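Local coordinates for protein alpha-toxin (Clostridium novyi, PDB 2VK9) that is a large clostridial toxin, represented by its N-terminal catalytic domain, which belongs to the GT-A glycosyltransferase clan, at residues G107-Q112 / N229-I234; S137-T142 / N221-N226; N141-A146 / N207-Y212. One frame throughout, in Å; residues are numbered along the deposited sequence.

Contact 1: G107-Q112 / N229-I234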
loop_
_atom_site.group_PDB
_atom_site.type_symbol
_atom_site.label_atom_id
_atom_site.label_comp_id
_atom_site.label_asym_id
_atom_site.label_seq_id
_atom_site.Cartn_x
_atom_site.Cartn_y
_atom_site.Cartn_z
ATOM N N GLY A 107 3.252 7.412 17.089
ATOM C CA GLY A 107 3.951 8.636 17.466
ATOM C C GLY A 107 3.072 9.868 17.368
ATOM O O GLY A 107 1.880 9.764 17.086
ATOM N N PRO A 108 3.649 11.055 17.612
ATOM C CA PRO A 108 2.845 12.277 17.554
ATOM C C PRO A 108 2.423 12.598 16.123
ATOM O O PRO A 108 3.193 12.386 15.182
ATOM C CB PRO A 108 3.804 13.346 18.068
ATOM C CG PRO A 108 5.167 12.809 17.731
ATOM C CD PRO A 108 5.059 11.332 17.944
ATOM N N ILE A 109 1.200 13.085 15.957
ATOM C CA ILE A 109 0.760 13.537 14.644
ATOM C C ILE A 109 1.328 14.954 14.424
ATOM O O ILE A 109 1.560 15.689 15.392
ATOM C CB ILE A 109 -0.786 13.435 14.501
ATOM C CG1 ILE A 109 -1.214 13.579 13.041
ATOM C CG2 ILE A 109 -1.504 14.426 15.406
ATOM C CD1 ILE A 109 -2.672 13.191 12.780
ATOM N N SER A 110 1.599 15.315 13.169
ATOM C CA SER A 110 2.139 16.637 12.862
ATOM C C SER A 110 1.004 17.637 12.730
ATOM O O SER A 110 -0.160 17.250 12.578
ATOM C CB SER A 110 2.975 16.608 11.588
ATOM O OG SER A 110 2.149 16.580 10.447
ATOM N N ASP A 111 1.343 18.921 12.798
ATOM C CA ASP A 111 0.348 19.979 12.698
ATOM C C ASP A 111 -0.158 20.167 11.275
ATOM O O ASP A 111 -1.288 20.601 11.077
ATOM C CB ASP A 111 0.896 21.294 13.257
ATOM C CG ASP A 111 1.026 21.280 14.779
ATOM O OD1 ASP A 111 0.674 20.250 15.407
ATOM O OD2 ASP A 111 1.471 22.304 15.348
ATOM N N GLN A 112 0.667 19.839 10.282
ATOM C CA GLN A 112 0.209 19.876 8.897
ATOM C C GLN A 112 -0.906 18.864 8.681
ATOM O O GLN A 112 -1.902 19.172 8.026
ATOM C CB GLN A 112 1.344 19.609 7.914
ATOM C CG GLN A 112 2.292 20.771 7.717
ATOM C CD GLN A 112 3.449 20.774 8.722
ATOM O OE1 GLN A 112 3.436 20.059 9.743
ATOM N NE2 GLN A 112 4.466 21.589 8.431
ATOM N N ASN A 229 -2.861 12.985 24.288
ATOM C CA ASN A 229 -3.705 14.174 24.427
ATOM C C ASN A 229 -3.975 14.859 23.094
ATOM O O ASN A 229 -5.060 15.404 22.871
ATOM C CB ASN A 229 -3.088 15.184 25.399
ATOM C CG ASN A 229 -3.124 14.718 26.834
ATOM O OD1 ASN A 229 -3.818 13.764 27.190
ATOM N ND2 ASN A 229 -2.363 15.391 27.672
ATOM N N LYS A 230 -2.987 14.833 22.210
ATOM C CA LYS A 230 -3.163 15.428 20.917
ATOM C C LYS A 230 -4.202 14.637 20.123
ATOM O O LYS A 230 -5.091 15.220 19.513
ATOM C CB LYS A 230 -1.826 15.519 20.181
ATOM C CG LYS A 230 -1.856 16.494 19.031
ATOM C CD LYS A 230 -0.520 16.631 18.356
ATOM C CE LYS A 230 -0.583 17.787 17.376
ATOM N NZ LYS A 230 0.695 18.001 16.669
ATOM N N MET A 231 -4.103 13.309 20.162
ATOM C CA MET A 231 -5.064 12.449 19.493
ATOM C C MET A 231 -6.481 12.600 20.071
ATOM O O MET A 231 -7.455 12.636 19.313
ATOM C CB MET A 231 -4.600 10.994 19.529
ATOM C CG MET A 231 -3.193 10.755 18.985
ATOM S SD MET A 231 -2.902 11.403 17.316
ATOM C CE MET A 231 -3.738 10.201 16.286
ATOM N N ILE A 232 -6.594 12.706 21.396
ATOM C CA ILE A 232 -7.890 13.000 22.034
ATOM C C ILE A 232 -8.488 14.300 21.533
ATOM O O ILE A 232 -9.687 14.381 21.298
ATOM C CB ILE A 232 -7.820 13.053 23.582
ATOM C CG1 ILE A 232 -7.648 11.653 24.164
ATOM C CG2 ILE A 232 -9.091 13.636 24.165
ATOM C CD1 ILE A 232 -6.893 11.643 25.477
ATOM N N ALA A 233 -7.643 15.308 21.357
ATOM C CA ALA A 233 -8.080 16.641 20.958
ATOM C C ALA A 233 -8.649 16.692 19.547
ATOM O O ALA A 233 -9.490 17.544 19.256
ATOM C CB ALA A 233 -6.942 17.623 21.091
ATOM N N ILE A 234 -8.185 15.806 18.669
ATOM C CA ILE A 234 -8.679 15.765 17.284
ATOM C C ILE A 234 -9.819 14.766 17.143
ATOM O O ILE A 234 -10.461 14.686 16.103
ATOM C CB ILE A 234 -7.563 15.440 16.264
ATOM C CG1 ILE A 234 -6.888 14.115 16.621
ATOM C CG2 ILE A 234 -6.554 16.547 16.231
ATOM C CD1 ILE A 234 -5.702 13.778 15.770
#

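Contact 2: S137-T142 / N221-N226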
loop_
_atom_site.group_PDB
_atom_site.type_symbol
_atom_site.label_atom_id
_atom_site.label_comp_id
_atom_site.label_asym_id
_atom_site.label_seq_id
_atom_site.Cartn_x
_atom_site.Cartn_y
_atom_site.Cartn_z
ATOM N N SER A 137 0.238 1.996 21.554
ATOM C CA SER A 137 1.537 1.951 20.908
ATOM C C SER A 137 1.832 3.305 20.276
ATOM O O SER A 137 1.594 3.525 19.073
ATOM C CB SER A 137 1.584 0.816 19.888
ATOM O OG SER A 137 0.984 1.212 18.675
ATOM N N LEU A 138 2.333 4.215 21.113
ATOM C CA LEU A 138 2.512 5.610 20.735
ATOM C C LEU A 138 3.987 5.978 20.818
ATOM O O LEU A 138 4.368 7.152 20.677
ATOM C CB LEU A 138 1.715 6.507 21.684
ATOM C CG LEU A 138 0.219 6.649 21.458
ATOM C CD1 LEU A 138 -0.457 7.081 22.738
ATOM C CD2 LEU A 138 -0.013 7.659 20.391
ATOM N N LEU A 139 4.807 4.963 21.064
ATOM C CA LEU A 139 6.220 5.160 21.271
ATOM C C LEU A 139 7.041 4.371 20.264
ATOM O O LEU A 139 8.266 4.290 20.386
ATOM C CB LEU A 139 6.599 4.741 22.684
ATOM C CG LEU A 139 6.069 5.567 23.845
ATOM C CD1 LEU A 139 6.529 4.911 25.143
ATOM C CD2 LEU A 139 6.534 7.023 23.749
ATOM N N VAL A 140 6.370 3.803 19.269
ATOM C CA VAL A 140 7.035 2.961 18.284
ATOM C C VAL A 140 8.056 3.779 17.486
ATOM O O VAL A 140 9.175 3.335 17.246
ATOM C CB VAL A 140 6.032 2.273 17.346
ATOM C CG1 VAL A 140 6.751 1.281 16.458
ATOM C CG2 VAL A 140 4.944 1.570 18.154
ATOM N N ASN A 141 7.665 4.985 17.102
ATOM C CA ASN A 141 8.560 5.880 16.418
ATOM C C ASN A 141 9.797 6.226 17.251
ATOM O O ASN A 141 10.911 6.224 16.733
ATOM C CB ASN A 141 7.813 7.139 16.022
ATOM C CG ASN A 141 8.689 8.114 15.303
ATOM O OD1 ASN A 141 9.222 7.814 14.238
ATOM N ND2 ASN A 141 8.858 9.295 15.886
ATOM N N THR A 142 9.601 6.526 18.537
ATOM C CA THR A 142 10.717 6.746 19.464
ATOM C C THR A 142 11.588 5.497 19.583
ATOM O O THR A 142 12.817 5.598 19.627
ATOM C CB THR A 142 10.226 7.213 20.852
ATOM O OG1 THR A 142 10.021 8.624 20.815
ATOM C CG2 THR A 142 11.241 6.907 21.952
ATOM N N ASN A 221 7.202 8.590 29.626
ATOM C CA ASN A 221 5.829 8.771 30.083
ATOM C C ASN A 221 5.244 10.092 29.599
ATOM O O ASN A 221 4.088 10.152 29.203
ATOM C CB ASN A 221 5.755 8.715 31.601
ATOM C CG ASN A 221 6.009 7.327 32.160
ATOM O OD1 ASN A 221 5.926 6.317 31.454
ATOM N ND2 ASN A 221 6.290 7.271 33.459
ATOM N N ASN A 222 6.042 11.154 29.638
ATOM C CA ASN A 222 5.584 12.465 29.200
ATOM C C ASN A 222 5.289 12.506 27.696
ATOM O O ASN A 222 4.310 13.128 27.269
ATOM C CB ASN A 222 6.594 13.537 29.602
ATOM C CG ASN A 222 6.115 14.955 29.297
ATOM O OD1 ASN A 222 5.223 15.487 29.957
ATOM N ND2 ASN A 222 6.735 15.579 28.301
ATOM N N GLN A 223 6.122 11.838 26.899
ATOM C CA GLN A 223 5.899 11.753 25.451
ATOM C C GLN A 223 4.570 11.082 25.122
ATOM O O GLN A 223 3.800 11.608 24.319
ATOM C CB GLN A 223 7.018 10.991 24.765
ATOM C CG GLN A 223 8.249 11.799 24.432
ATOM C CD GLN A 223 9.309 10.923 23.765
ATOM O OE1 GLN A 223 9.047 10.281 22.730
ATOM N NE2 GLN A 223 10.504 10.870 24.370
ATOM N N LYS A 224 4.324 9.931 25.749
ATOM C CA LYS A 224 3.045 9.233 25.705
ATOM C C LYS A 224 1.816 10.116 25.936
ATOM O O LYS A 224 0.910 10.114 25.093
ATOM C CB LYS A 224 3.019 8.117 26.737
ATOM C CG LYS A 224 3.408 6.758 26.223
ATOM C CD LYS A 224 3.587 5.791 27.395
ATOM C CE LYS A 224 2.321 5.682 28.242
ATOM N NZ LYS A 224 2.569 4.994 29.539
ATOM N N GLU A 225 1.770 10.834 27.069
ATOM C CA GLU A 225 0.616 11.684 27.399
ATOM C C GLU A 225 0.454 12.727 26.334
ATOM O O GLU A 225 -0.646 12.919 25.817
ATOM C CB GLU A 225 0.759 12.411 28.738
ATOM C CG GLU A 225 0.489 11.585 29.976
ATOM C CD GLU A 225 -0.838 10.840 29.957
ATOM O OE1 GLU A 225 -1.907 11.498 29.921
ATOM O OE2 GLU A 225 -0.798 9.588 30.013
ATOM N N ASN A 226 1.553 13.404 26.012
ATOM C CA ASN A 226 1.522 14.401 24.966
ATOM C C ASN A 226 0.942 13.834 23.679
ATOM O O ASN A 226 -0.056 14.351 23.167
ATOM C CB ASN A 226 2.910 15.006 24.747
ATOM C CG ASN A 226 3.319 15.947 25.873
ATOM O OD1 ASN A 226 2.475 16.453 26.615
ATOM N ND2 ASN A 226 4.623 16.180 26.006
#

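Contact 3: N141-A146 / N207-Y212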
loop_
_atom_site.group_PDB
_atom_site.type_symbol
_atom_site.label_atom_id
_atom_site.label_comp_id
_atom_site.label_asym_id
_atom_site.label_seq_id
_atom_site.Cartn_x
_atom_site.Cartn_y
_atom_site.Cartn_z
ATOM N N ASN A 141 7.665 4.985 17.102
ATOM C CA ASN A 141 8.560 5.880 16.418
ATOM C C ASN A 141 9.797 6.226 17.251
ATOM O O ASN A 141 10.911 6.224 16.733
ATOM C CB ASN A 141 7.813 7.139 16.022
ATOM C CG ASN A 141 8.689 8.114 15.303
ATOM O OD1 ASN A 141 9.222 7.814 14.238
ATOM N ND2 ASN A 141 8.858 9.295 15.886
ATOM N N THR A 142 9.601 6.526 18.537
ATOM C CA THR A 142 10.717 6.746 19.464
ATOM C C THR A 142 11.588 5.497 19.583
ATOM O O THR A 142 12.817 5.598 19.627
ATOM C CB THR A 142 10.226 7.213 20.852
ATOM O OG1 THR A 142 10.021 8.624 20.815
ATOM C CG2 THR A 142 11.241 6.907 21.952
ATOM N N LEU A 143 10.952 4.328 19.621
ATOM C CA LEU A 143 11.673 3.061 19.677
ATOM C C LEU A 143 12.550 2.841 18.447
ATOM O O LEU A 143 13.706 2.461 18.590
ATOM C CB LEU A 143 10.719 1.873 19.869
ATOM C CG LEU A 143 11.357 0.486 19.715
ATOM C CD1 LEU A 143 12.344 0.203 20.829
ATOM C CD2 LEU A 143 10.304 -0.609 19.639
ATOM N N LYS A 144 12.005 3.069 17.251
ATOM C CA LYS A 144 12.779 2.889 16.014
ATOM C C LYS A 144 14.011 3.795 15.978
ATOM O O LYS A 144 15.115 3.335 15.682
ATOM C CB LYS A 144 11.925 3.130 14.765
ATOM C CG LYS A 144 12.621 2.709 13.484
ATOM C CD LYS A 144 11.883 3.177 12.274
ATOM C CE LYS A 144 12.664 2.858 11.017
ATOM N NZ LYS A 144 12.093 3.593 9.861
ATOM N N THR A 145 13.800 5.077 16.275
ATOM C CA THR A 145 14.879 6.040 16.402
ATOM C C THR A 145 15.928 5.514 17.382
ATOM O O THR A 145 17.114 5.466 17.059
ATOM C CB THR A 145 14.358 7.424 16.853
ATOM O OG1 THR A 145 13.503 7.965 15.842
ATOM C CG2 THR A 145 15.518 8.396 17.106
ATOM N N ALA A 146 15.486 5.095 18.563
ATOM C CA ALA A 146 16.410 4.606 19.570
ATOM C C ALA A 146 17.265 3.472 19.006
ATOM O O ALA A 146 18.486 3.518 19.113
ATOM C CB ALA A 146 15.664 4.167 20.823
ATOM N N ASN A 207 9.889 -0.424 29.088
ATOM C CA ASN A 207 10.721 -1.410 29.770
ATOM C C ASN A 207 12.053 -1.604 29.042
ATOM O O ASN A 207 13.125 -1.569 29.657
ATOM C CB ASN A 207 9.974 -2.739 29.876
ATOM C CG ASN A 207 10.458 -3.590 31.027
ATOM O OD1 ASN A 207 11.574 -4.095 31.005
ATOM N ND2 ASN A 207 9.606 -3.770 32.037
ATOM N N PHE A 208 11.962 -1.775 27.727
ATOM C CA PHE A 208 13.110 -2.051 26.883
ATOM C C PHE A 208 14.101 -0.889 26.843
ATOM O O PHE A 208 15.303 -1.093 26.984
ATOM C CB PHE A 208 12.626 -2.388 25.475
ATOM C CG PHE A 208 13.729 -2.637 24.497
ATOM C CD1 PHE A 208 14.470 -3.820 24.548
ATOM C CD2 PHE A 208 14.012 -1.701 23.503
ATOM C CE1 PHE A 208 15.495 -4.062 23.637
ATOM C CE2 PHE A 208 15.029 -1.925 22.585
ATOM C CZ PHE A 208 15.780 -3.108 22.652
ATOM N N LEU A 209 13.593 0.325 26.668
ATOM C CA LEU A 209 14.457 1.487 26.552
ATOM C C LEU A 209 15.147 1.877 27.855
ATOM O O LEU A 209 16.243 2.415 27.819
ATOM C CB LEU A 209 13.704 2.679 25.968
ATOM C CG LEU A 209 13.250 2.517 24.521
ATOM C CD1 LEU A 209 12.627 3.802 24.024
ATOM C CD2 LEU A 209 14.392 2.098 23.612
ATOM N N SER A 210 14.522 1.613 28.998
ATOM C CA SER A 210 15.142 1.948 30.286
ATOM C C SER A 210 16.131 0.885 30.766
ATOM O O SER A 210 17.185 1.217 31.298
ATOM C CB SER A 210 14.091 2.161 31.361
ATOM O OG SER A 210 13.504 0.926 31.716
ATOM N N ASN A 211 15.785 -0.387 30.591
ATOM C CA ASN A 211 16.687 -1.465 30.992
ATOM C C ASN A 211 17.877 -1.688 30.057
ATOM O O ASN A 211 18.945 -2.068 30.517
ATOM C CB ASN A 211 15.925 -2.771 31.229
ATOM C CG ASN A 211 14.984 -2.686 32.420
ATOM O OD1 ASN A 211 15.417 -2.627 33.575
ATOM N ND2 ASN A 211 13.689 -2.679 32.143
ATOM N N TYR A 212 17.706 -1.443 28.760
ATOM C CA TYR A 212 18.781 -1.698 27.796
ATOM C C TYR A 212 19.596 -0.470 27.421
ATOM O O TYR A 212 20.800 -0.576 27.235
ATOM C CB TYR A 212 18.248 -2.398 26.545
ATOM C CG TYR A 212 18.078 -3.891 26.726
ATOM C CD1 TYR A 212 16.989 -4.414 27.434
ATOM C CD2 TYR A 212 19.013 -4.787 26.199
ATOM C CE1 TYR A 212 16.826 -5.805 27.611
ATOM C CE2 TYR A 212 18.867 -6.174 26.369
ATOM C CZ TYR A 212 17.771 -6.675 27.076
ATOM O OH TYR A 212 17.625 -8.038 27.237
#

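Contact 1: G107-Q112 / N229-I234
Ile-109 packs its CG2 methyl between two side chains of helix 217-234, and this is the dense part of the contact. Ile-109 CG2 lies 3.8 Å from Lys-230 CD and equally close to Met-231 SD. Met-231 bends at chi2 (-54°), which brings SD to the methyl, while CD1 of Ile-234 touches Ile-109 CG2 more loosely, at 4.3 Å. Beyond the two segments, Leu-114 of helix 111-123 and Leu-131 of strand 128-133 close over Ile-109 and Ile-234. The helix thus lies against the edge region of the GT-A-type sheet, where parallel strands 237-238 and 128-133 are neighbours, and against the start of helix 111-123, whose N-cap is Ser-110. Toward the exposed Asp-111 the contact thins to one amine and two acceptors. Lys-230, with CG anti to the backbone N (chi1 -162°) and the chain extended beyond it, crosses Ile-109 at about a right angle and carries NZ out to both. Lys-230 NZ lies 2.8 Å from Ile-109 O, the donor tilted 35° from the carbonyl plane. The other acceptor is Asp-111 OD1, 2.6 Å from Lys-230 NZ in a salt bridge and approached nearly along the C-O axis of the carboxylate.

Contact 2: S137-T142 / N221-N226
Leu-139 and Lys-224 make the apolar half of this contact, meeting at about a right angle. Leu-139 CG and CD1 both rest on Lys-224 CG, the first at 3.8 Å, and CD1 also reaches Lys-224 CD. The other methyl, Leu-139 CD2, lies between Lys-224 CG and Gln-223 CB, 4.1 Å from the latter. Lys-224 thus offers the base of its chain as an apolar surface; chi3, at 58°, then bends the chain, and the amine end leads away from the loop. Leu-138 adds a looser touch, its CD1 4.1 Å from the backbone O of Lys-224. Ile-206 of helix 201-213 packs on both Leu-139 and Lys-224.

The polar half is one hydrogen bond between side chains, Thr-142 OG1 donating to Gln-223 OE1 at 2.7 Å. The donor lies in the plane of the amide carbonyl, with a C=O...donor angle of 146°. Gln-223 spans the gap with its chain extended beyond CG. Nearby, Asn-227 ND2 binds Leu-138 O, and Asp-202 accepts from Leu-138 N. The whole is a turn leading into helix 140-157, with Leu-139 at the N-cap, packed against helix 217-234 in the catalytic domain of a GT-A-type glycosyltransferase toxin.

Contact 3: N141-A146 / N207-Y212
Leu-209 and Leu-143 pack together between two helices of the GT-A-type catalytic domain, 140-157 and 201-213, which run in roughly the same direction. The short segments have axes 11.2 Å apart at closest approach, with 32° between them, and the backbones come nearest at these same two leucines. That spacing leaves the space between the helices to side chains, and the contact across it is apolar.

Leu-209 has the larger buried share. Its chi1 (-66°) sets CG anti to the carbonyl carbon; both methyls reach helix 140-157, and each finds its own ground. Leu-209 CD2 meets Ala-146 CB at 3.7 Å and, slightly farther off, CD1 of Leu-143. Leu-209 CD1 lies 4.0 Å from Thr-142 CG2. Thr-142 therefore turns its carbon branch to the leucine while its hydroxyl is engaged by Gln-223 of helix 217-234. Leu-220 of that helix touches both Thr-142 and Leu-209, and Tyr-215, in the connection between helices, packs on Leu-209 and Ala-146.

Leu-143 works mostly through a single methyl. Its chi1 of 171° puts CG anti to the backbone N; from there CD1 meets both Leu-209 and Phe-208. The leucine and phenylalanine side chains cross at about a right angle, the methyl approaching the ring obliquely beside one of its bonds. Leu-188 of helix 173-195 touches Leu-143 and Phe-208, so a third helix borders this buried patch. On the far side of the ring from CD2, CE1 of Phe-208 lies over one face of Tyr-212, 4.0 Å above its plane and offset toward the rim. Against Leu-143 CD1, the Phe-208 ring presents CD2 at 3.7 Å and CE2 at 3.8 Å.

All three contacts belong to the GT-A-type catalytic domain and lie on the same side of the chain's centre. Contacts 1 and 2 both use helix 217-234, their centres 11 Å apart; contacts 2 and 3 are equally spaced, their segments overlap at Asn-141 and Thr-142, and Thr-142 touches both partners. Contacts 1 and 3 are 21 Å apart between centres. Along the chain the first segments come in the order 1, 2, 3 and their partners in reverse, so contacts 2 and 3 are nested inside the loop closed by contact 1. Contact 1 is the one that reaches the sheet, through strand 128-133, while contacts 2 and 3 join helices and the turn before helix 140-157.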